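Local coordinates for beta-hexosaminidase (Neisseria gonorrhoeae, PDB 6JTJ), which probably cleaves terminal beta-1,4-linked N-acetylglucosamine from peptidoglycan fragments during cell-wall recycling, at residues G204-G216 with F244-A258. Residues are numbered along the deposited sequence; the frame is centred on the assembly and turned at random.
Sequences GMKSCGKHFPGHG and FRIMSREGMAAVMPA. With NAG (2-acetamido-2-deoxy-beta-D-glucopyranose), chain I.
Phe212 turns the edge of its ring onto a face of Phe244, a T-shaped pair with planes at 89°. With CG anti to the backbone N (chi1 178°), the Phe212 ring is swung so that its CD1 lies 3.9 Å from CG of Phe244. Phe212 CB meets Val255 CG1 at 3.5 Å; Leu281 of helix 274-284 touches both residues. On the sheet face that carries Phe212 and Val255, the thioether of Met252 lies over side-chain-less Gly209, SD 3.4 Å from Gly209 N. On the opposite face of the sheet Cys208 SG sits against Ala254 CB, and Lys210 runs alongside Met256.

Parallel pairing joins the two strands: Gly209 N binds Ala254 O, and Gly209 O receives Met256 N at 163°. Beyond the corner at His211, which follows a cis peptide, Phe212 N donates to Met256 O at 2.8 Å, and Phe212 O accepts from Ala258 N.

At the polar edge Lys210 NZ reaches N-acetylglucosamine O4 at 3.0 Å and also bonds O3, with a salt bridge to Glu107. His211 NE2 shares a hydrogen bond with sugar O3 (2.9 Å) while Asp168 holds ND1, fixing the ring's rotation. Strand 208-212, which brings both residues to the sugar, pairs with 254-257 through a beta-alpha-beta crossover including helix 242-249, as in the TIM-like barrel of family 3 glycosidases.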
ATOM      1  N   GLY C 204       5.722 -24.535  14.879  1.00 28.68           N
ATOM      2  CA  GLY C 204       4.756 -25.425  14.256  1.00 27.78           C
ATOM      3  C   GLY C 204       4.384 -25.104  12.814  1.00 29.07           C
ATOM      4  O   GLY C 204       3.545 -25.799  12.237  1.00 28.43           O
ATOM      5  N   MET C 205       4.986 -24.070  12.224  1.00 29.56           N
ATOM      6  CA  MET C 205       4.482 -23.523  10.954  1.00 28.93           C
ATOM      7  C   MET C 205       5.471 -23.601   9.802  1.00 26.65           C
ATOM      8  O   MET C 205       6.664 -23.452   9.984  1.00 24.92           O
ATOM      9  CB  MET C 205       4.081 -22.058  11.143  1.00 29.96           C
ATOM     10  CG  MET C 205       2.960 -21.832  12.151  1.00 30.38           C
ATOM     11  SD  MET C 205       2.315 -20.145  12.092  1.00 30.77           S
ATOM     12  CE  MET C 205       0.779 -20.376  13.012  1.00 30.60           C
ATOM     13  N   LYS C 206       4.922 -23.753   8.600  1.00 25.90           N
ATOM     14  CA  LYS C 206       5.648 -23.551   7.360  1.00 25.01           C
ATOM     15  C   LYS C 206       5.663 -22.067   6.962  1.00 24.50           C
ATOM     16  O   LYS C 206       5.111 -21.229   7.667  1.00 24.96           O
ATOM     17  CB  LYS C 206       4.994 -24.367   6.246  1.00 26.87           C
ATOM     18  CG  LYS C 206       4.903 -25.862   6.546  1.00 27.13           C
ATOM     19  CD  LYS C 206       6.270 -26.457   6.809  1.00 27.56           C
ATOM     20  CE  LYS C 206       6.212 -27.970   6.761  1.00 30.10           C
ATOM     21  NZ  LYS C 206       5.170 -28.504   7.689  1.00 28.96           N
ATOM     22  N   SER C 207       6.301 -21.758   5.827  1.00 22.77           N
ATOM     23  CA  SER C 207       6.434 -20.382   5.346  1.00 21.15           C
ATOM     24  C   SER C 207       5.728 -20.154   4.002  1.00 20.76           C
ATOM     25  O   SER C 207       5.441 -21.095   3.254  1.00 19.44           O
ATOM     26  CB  SER C 207       7.890 -20.049   5.165  1.00 20.54           C
ATOM     27  OG  SER C 207       8.419 -20.818   4.087  1.00 19.86           O
ATOM     28  N   CYS C 208       5.412 -18.885   3.731  1.00 21.74           N
ATOM     29  CA  CYS C 208       4.803 -18.470   2.474  1.00 20.30           C
ATOM     30  C   CYS C 208       5.512 -17.225   1.984  1.00 20.36           C
ATOM     31  O   CYS C 208       5.362 -16.152   2.587  1.00 20.42           O
ATOM     32  CB  CYS C 208       3.309 -18.180   2.661  1.00 21.39           C
ATOM     33  SG  CYS C 208       2.507 -17.566   1.172  1.00 21.92           S
ATOM     34  N   GLY C 209       6.292 -17.379   0.917  1.00 18.52           N
ATOM     35  CA  GLY C 209       7.071 -16.289   0.379  1.00 18.53           C
ATOM     36  C   GLY C 209       6.211 -15.337  -0.431  1.00 18.05           C
ATOM     37  O   GLY C 209       5.364 -15.784  -1.180  1.00 17.63           O
ATOM     38  N   LYS C 210       6.433 -14.038  -0.269  1.00 17.42           N
ATOM     39  CA  LYS C 210       5.664 -13.013  -0.972  1.00 17.69           C
ATOM     40  C   LYS C 210       6.613 -11.941  -1.500  1.00 16.80           C
ATOM     41  O   LYS C 210       7.583 -11.633  -0.808  1.00 15.56           O
ATOM     42  CB  LYS C 210       4.702 -12.319   0.002  1.00 18.00           C
ATOM     43  CG  LYS C 210       3.961 -13.254   0.916  1.00 18.72           C
ATOM     44  CD  LYS C 210       2.724 -12.582   1.521  1.00 18.33           C
ATOM     45  CE  LYS C 210       3.055 -11.562   2.589  1.00 18.58           C
ATOM     46  NZ  LYS C 210       1.904 -11.449   3.549  1.00 19.49           N
ATOM     47  N   HIS C 211       6.368 -11.319  -2.667  1.00 16.57           N
ATOM     48  CA  HIS C 211       5.281 -11.603  -3.598  1.00 16.18           C
ATOM     49  C   HIS C 211       5.941 -11.967  -4.911  1.00 15.58           C
ATOM     50  O   HIS C 211       6.547 -11.127  -5.553  1.00 15.53           O
ATOM     51  CB  HIS C 211       4.380 -10.381  -3.761  1.00 16.16           C
ATOM     52  CG  HIS C 211       3.849  -9.863  -2.469  1.00 16.26           C
ATOM     53  ND1 HIS C 211       4.612  -9.119  -1.591  1.00 15.93           N
ATOM     54  CD2 HIS C 211       2.626  -9.978  -1.901  1.00 16.33           C
ATOM     55  CE1 HIS C 211       3.880  -8.786  -0.547  1.00 16.20           C
ATOM     56  NE2 HIS C 211       2.676  -9.299  -0.707  1.00 16.59           N
ATOM     57  N   PHE C 212       5.846 -13.239  -5.282  1.00 16.54           N
ATOM     58  CA  PHE C 212       6.579 -13.790  -6.414  1.00 16.60           C
ATOM     59  C   PHE C 212       6.174 -13.097  -7.707  1.00 17.04           C
ATOM     60  O   PHE C 212       4.980 -12.949  -7.964  1.00 18.54           O
ATOM     61  CB  PHE C 212       6.280 -15.284  -6.557  1.00 16.96           C
ATOM     62  CG  PHE C 212       6.960 -15.924  -7.730  1.00 17.27           C
ATOM     63  CD1 PHE C 212       8.263 -16.397  -7.613  1.00 17.48           C
ATOM     64  CD2 PHE C 212       6.313 -16.049  -8.929  1.00 18.06           C
ATOM     65  CE1 PHE C 212       8.905 -16.969  -8.677  1.00 18.10           C
ATOM     66  CE2 PHE C 212       6.948 -16.648 -10.015  1.00 18.77           C
ATOM     67  CZ  PHE C 212       8.237 -17.112  -9.889  1.00 18.82           C
ATOM     68  N   PRO C 213       7.142 -12.746  -8.563  1.00 17.06           N
ATOM     69  CA  PRO C 213       8.577 -12.947  -8.509  1.00 17.98           C
ATOM     70  C   PRO C 213       9.376 -11.771  -7.932  1.00 18.54           C
ATOM     71  O   PRO C 213      10.620 -11.759  -8.062  1.00 18.29           O
ATOM     72  CB  PRO C 213       8.925 -13.118  -9.981  1.00 18.02           C
ATOM     73  CG  PRO C 213       8.007 -12.147 -10.651  1.00 17.71           C
ATOM     74  CD  PRO C 213       6.745 -12.150  -9.849  1.00 17.66           C
ATOM     75  N   GLY C 214       8.703 -10.831  -7.264  1.00 18.10           N
ATOM     76  CA  GLY C 214       9.393  -9.715  -6.596  1.00 19.26           C
ATOM     77  C   GLY C 214       8.673  -8.404  -6.795  1.00 19.89           C
ATOM     78  O   GLY C 214       8.564  -7.912  -7.907  1.00 19.22           O
ATOM     79  N   HIS C 215       8.171  -7.850  -5.699  1.00 21.63           N
ATOM     80  CA  HIS C 215       7.348  -6.639  -5.704  1.00 22.10           C
ATOM     81  C   HIS C 215       8.173  -5.382  -5.375  1.00 22.07           C
ATOM     82  O   HIS C 215       7.639  -4.264  -5.343  1.00 23.74           O
ATOM     83  CB  HIS C 215       6.252  -6.814  -4.645  1.00 22.44           C
ATOM     84  CG  HIS C 215       5.013  -6.005  -4.879  1.00 25.43           C
ATOM     85  ND1 HIS C 215       5.031  -4.637  -5.061  1.00 28.08           N
ATOM     86  CD2 HIS C 215       3.704  -6.366  -4.897  1.00 26.63           C
ATOM     87  CE1 HIS C 215       3.794  -4.193  -5.214  1.00 29.04           C
ATOM     88  NE2 HIS C 215       2.968  -5.222  -5.123  1.00 27.95           N
ATOM     89  N   GLY C 216       9.448  -5.557  -5.085  1.00 20.61           N
ATOM     90  CA  GLY C 216      10.237  -4.470  -4.543  1.00 21.31           C
ATOM     91  C   GLY C 216      10.583  -3.305  -5.462  1.00 20.36           C
ATOM     92  O   GLY C 216      10.926  -2.232  -4.982  1.00 21.33           O
ATOM     93  N   PHE C 244      13.520 -16.369  -3.619  1.00 22.12           N
ATOM     94  CA  PHE C 244      12.475 -17.322  -3.895  1.00 23.07           C
ATOM     95  C   PHE C 244      13.072 -18.690  -4.245  1.00 24.11           C
ATOM     96  O   PHE C 244      12.626 -19.699  -3.705  1.00 24.31           O
ATOM     97  CB  PHE C 244      11.548 -16.832  -5.017  1.00 22.17           C
ATOM     98  CG  PHE C 244      10.660 -15.671  -4.614  1.00 22.14           C
ATOM     99  CD1 PHE C 244       9.483 -15.882  -3.936  1.00 22.38           C
ATOM    100  CD2 PHE C 244      11.019 -14.371  -4.919  1.00 22.96           C
ATOM    101  CE1 PHE C 244       8.674 -14.822  -3.558  1.00 23.07           C
ATOM    102  CE2 PHE C 244      10.218 -13.297  -4.552  1.00 22.79           C
ATOM    103  CZ  PHE C 244       9.051 -13.525  -3.848  1.00 22.06           C
ATOM    104  N   ARG C 245      14.092 -18.722  -5.100  1.00 25.57           N
ATOM    105  CA  ARG C 245      14.766 -19.988  -5.427  1.00 29.64           C
ATOM    106  C   ARG C 245      15.293 -20.695  -4.200  1.00 29.18           C
ATOM    107  O   ARG C 245      15.064 -21.888  -4.002  1.00 27.58           O
ATOM    108  CB  ARG C 245      15.941 -19.758  -6.362  1.00 32.86           C
ATOM    109  CG  ARG C 245      15.543 -19.510  -7.793  1.00 36.77           C
ATOM    110  CD  ARG C 245      16.822 -19.615  -8.615  1.00 41.17           C
ATOM    111  NE  ARG C 245      16.635 -20.340  -9.907  1.00 49.72           N
ATOM    112  CZ  ARG C 245      15.920 -19.901 -10.944  1.00 50.01           C
ATOM    113  NH1 ARG C 245      15.341 -18.718 -10.893  1.00 51.65           N
ATOM    114  NH2 ARG C 245      15.799 -20.645 -12.046  1.00 49.69           N
ATOM    115  N   ILE C 246      15.984 -19.933  -3.364  1.00 28.36           N
ATOM    116  CA  ILE C 246      16.638 -20.487  -2.196  1.00 29.76           C
ATOM    117  C   ILE C 246      15.592 -20.983  -1.189  1.00 29.10           C
ATOM    118  O   ILE C 246      15.733 -22.072  -0.624  1.00 30.60           O
ATOM    119  CB  ILE C 246      17.582 -19.438  -1.578  1.00 34.46           C
ATOM    120  CG1 ILE C 246      18.735 -19.147  -2.559  1.00 40.68           C
ATOM    121  CG2 ILE C 246      18.127 -19.919  -0.250  1.00 35.28           C
ATOM    122  CD1 ILE C 246      19.580 -17.908  -2.238  1.00 46.89           C
ATOM    123  N   MET C 247      14.553 -20.183  -0.947  1.00 25.19           N
ATOM    124  CA  MET C 247      13.481 -20.599  -0.023  1.00 22.94           C
ATOM    125  C   MET C 247      12.745 -21.833  -0.532  1.00 22.74           C
ATOM    126  O   MET C 247      12.424 -22.733   0.249  1.00 22.01           O
ATOM    127  CB  MET C 247      12.516 -19.466   0.202  1.00 22.28           C
ATOM    128  CG  MET C 247      13.091 -18.365   1.071  1.00 23.91           C
ATOM    129  SD  MET C 247      13.064 -18.830   2.805  1.00 22.73           S
ATOM    130  CE  MET C 247      11.350 -18.573   3.223  1.00 23.64           C
ATOM    131  N   SER C 248      12.505 -21.881  -1.841  1.00 22.39           N
ATOM    132  CA  SER C 248      11.906 -23.039  -2.464  1.00 23.21           C
ATOM    133  C   SER C 248      12.748 -24.282  -2.176  1.00 25.23           C
ATOM    134  O   SER C 248      12.236 -25.289  -1.722  1.00 24.02           O
ATOM    135  CB  SER C 248      11.777 -22.832  -3.976  1.00 23.20           C
ATOM    136  OG  SER C 248      11.182 -23.964  -4.588  1.00 23.85           O
ATOM    137  N   ARG C 249      14.045 -24.192  -2.441  1.00 28.73           N
ATOM    138  CA  ARG C 249      14.966 -25.299  -2.188  1.00 32.28           C
ATOM    139  C   ARG C 249      14.915 -25.758  -0.753  1.00 31.41           C
ATOM    140  O   ARG C 249      14.970 -26.940  -0.483  1.00 33.10           O
ATOM    141  CB  ARG C 249      16.396 -24.890  -2.495  1.00 37.58           C
ATOM    142  CG  ARG C 249      17.219 -26.021  -3.072  1.00 45.47           C
ATOM    143  CD  ARG C 249      18.667 -26.002  -2.610  1.00 49.27           C
ATOM    144  NE  ARG C 249      19.306 -24.695  -2.747  1.00 57.29           N
ATOM    145  CZ  ARG C 249      19.843 -23.973  -1.757  1.00 62.62           C
ATOM    146  NH1 ARG C 249      19.836 -24.395  -0.495  1.00 62.22           N
ATOM    147  NH2 ARG C 249      20.398 -22.793  -2.038  1.00 63.41           N
ATOM    148  N   GLU C 250      14.769 -24.815   0.174  1.00 30.57           N
ATOM    149  CA  GLU C 250      14.764 -25.127   1.596  1.00 29.06           C
ATOM    150  C   GLU C 250      13.403 -25.391   2.205  1.00 28.04           C
ATOM    151  O   GLU C 250      13.245 -25.308   3.427  1.00 31.39           O
ATOM    152  CB  GLU C 250      15.472 -24.008   2.363  1.00 30.98           C
ATOM    153  CG  GLU C 250      16.935 -23.847   1.960  1.00 33.40           C
ATOM    154  CD  GLU C 250      17.756 -25.083   2.248  1.00 33.34           C
ATOM    155  OE1 GLU C 250      17.597 -25.641   3.355  1.00 33.47           O
ATOM    156  OE2 GLU C 250      18.516 -25.516   1.351  1.00 35.96           O
ATOM    157  N   GLY C 251      12.403 -25.707   1.382  1.00 25.65           N
ATOM    158  CA  GLY C 251      11.131 -26.240   1.916  1.00 24.17           C
ATOM    159  C   GLY C 251       9.975 -25.267   2.129  1.00 22.49           C
ATOM    160  O   GLY C 251       9.002 -25.597   2.795  1.00 22.98           O
ATOM    161  N   MET C 252      10.050 -24.077   1.529  1.00 22.72           N
ATOM    162  CA  MET C 252       8.942 -23.116   1.580  1.00 21.35           C
ATOM    163  C   MET C 252       7.647 -23.772   1.105  1.00 21.18           C
ATOM    164  O   MET C 252       7.641 -24.432   0.068  1.00 20.63           O
ATOM    165  CB  MET C 252       9.286 -21.907   0.702  1.00 20.88           C
ATOM    166  CG  MET C 252       8.206 -20.844   0.619  1.00 20.22           C
ATOM    167  SD  MET C 252       8.791 -19.355  -0.231  1.00 19.14           S
ATOM    168  CE  MET C 252       9.229 -19.994  -1.839  1.00 19.39           C
ATOM    169  N   ALA C 253       6.563 -23.577   1.848  1.00 20.90           N
ATOM    170  CA  ALA C 253       5.299 -24.290   1.582  1.00 22.09           C
ATOM    171  C   ALA C 253       4.408 -23.650   0.540  1.00 22.71           C
ATOM    172  O   ALA C 253       3.613 -24.324  -0.100  1.00 22.74           O
ATOM    173  CB  ALA C 253       4.508 -24.440   2.861  1.00 22.10           C
ATOM    174  N   ALA C 254       4.534 -22.333   0.387  1.00 23.14           N
ATOM    175  CA  ALA C 254       3.631 -21.601  -0.463  1.00 22.05           C
ATOM    176  C   ALA C 254       4.246 -20.305  -0.932  1.00 23.02           C
ATOM    177  O   ALA C 254       5.247 -19.819  -0.383  1.00 22.32           O
ATOM    178  CB  ALA C 254       2.361 -21.298   0.297  1.00 21.53           C
ATOM    179  N   VAL C 255       3.594 -19.736  -1.921  1.00 22.84           N
ATOM    180  CA  VAL C 255       3.972 -18.458  -2.501  1.00 23.54           C
ATOM    181  C   VAL C 255       2.688 -17.662  -2.763  1.00 24.02           C
ATOM    182  O   VAL C 255       1.648 -18.258  -3.091  1.00 24.01           O
ATOM    183  CB  VAL C 255       4.765 -18.755  -3.775  1.00 25.91           C
ATOM    184  CG1 VAL C 255       4.536 -17.726  -4.845  1.00 27.60           C
ATOM    185  CG2 VAL C 255       6.248 -18.907  -3.449  1.00 26.15           C
ATOM    186  N   MET C 256       2.759 -16.347  -2.567  1.00 24.54           N
ATOM    187  CA  MET C 256       1.734 -15.423  -3.011  1.00 25.96           C
ATOM    188  C   MET C 256       2.353 -14.631  -4.160  1.00 24.68           C
ATOM    189  O   MET C 256       3.473 -14.142  -4.043  1.00 21.22           O
ATOM    190  CB  MET C 256       1.335 -14.361  -1.966  1.00 30.57           C
ATOM    191  CG  MET C 256       0.516 -14.818  -0.689  1.00 36.91           C
ATOM    192  SD  MET C 256      -1.247 -15.077  -0.883  1.00 48.23           S
ATOM    193  CE  MET C 256      -1.623 -13.939  -2.227  1.00 44.20           C
ATOM    194  N   PRO C 257       1.615 -14.473  -5.265  1.00 24.36           N
ATOM    195  CA  PRO C 257       2.177 -13.769  -6.403  1.00 23.34           C
ATOM    196  C   PRO C 257       2.003 -12.277  -6.284  1.00 21.38           C
ATOM    197  O   PRO C 257       1.096 -11.808  -5.598  1.00 21.05           O
ATOM    198  CB  PRO C 257       1.352 -14.311  -7.568  1.00 25.03           C
ATOM    199  CG  PRO C 257       0.001 -14.489  -6.972  1.00 26.48           C
ATOM    200  CD  PRO C 257       0.237 -14.907  -5.527  1.00 24.63           C
ATOM    201  N   ALA C 258       2.876 -11.542  -6.954  1.00 20.90           N
ATOM    202  CA  ALA C 258       2.736 -10.094  -7.052  1.00 22.49           C
ATOM    203  C   ALA C 258       1.650  -9.753  -8.075  1.00 23.41           C
ATOM    204  O   ALA C 258       1.578 -10.362  -9.137  1.00 22.30           O
ATOM    205  CB  ALA C 258       4.055  -9.463  -7.464  1.00 21.46           C
TER
HETATM  206  C1  NAG I 401      -2.336  -8.949  -0.555  1.00 49.64           C
HETATM  207  C2  NAG I 401      -1.045  -8.537   0.167  1.00 48.63           C
HETATM  208  C3  NAG I 401      -0.348  -9.753   0.730  1.00 47.41           C
HETATM  209  C4  NAG I 401      -1.312 -10.600   1.557  1.00 47.08           C
HETATM  210  C5  NAG I 401      -2.499 -11.048   0.727  1.00 46.56           C
HETATM  211  C6  NAG I 401      -3.554 -11.735   1.600  1.00 46.47           C
HETATM  212  C7  NAG I 401       0.599  -6.758  -0.459  1.00 55.58           C
HETATM  213  C8  NAG I 401       0.357  -6.152   0.859  1.00 55.02           C
HETATM  214  N2  NAG I 401      -0.111  -7.866  -0.703  1.00 50.48           N
HETATM  215  O1  NAG I 401      -3.226  -7.851  -0.642  1.00 48.37           O
HETATM  216  O3  NAG I 401       0.756  -9.324   1.496  1.00 41.73           O
HETATM  217  O4  NAG I 401      -0.670 -11.716   2.121  1.00 39.15           O
HETATM  218  O5  NAG I 401      -3.106  -9.912   0.149  1.00 49.95           O
HETATM  219  O6  NAG I 401      -4.116 -10.875   2.577  1.00 41.56           O
HETATM  220  O7  NAG I 401       1.378  -6.223  -1.267  1.00 51.89           O
HETATM  221  O   HOH W   1       8.022 -23.938   4.716  1.00 21.52           O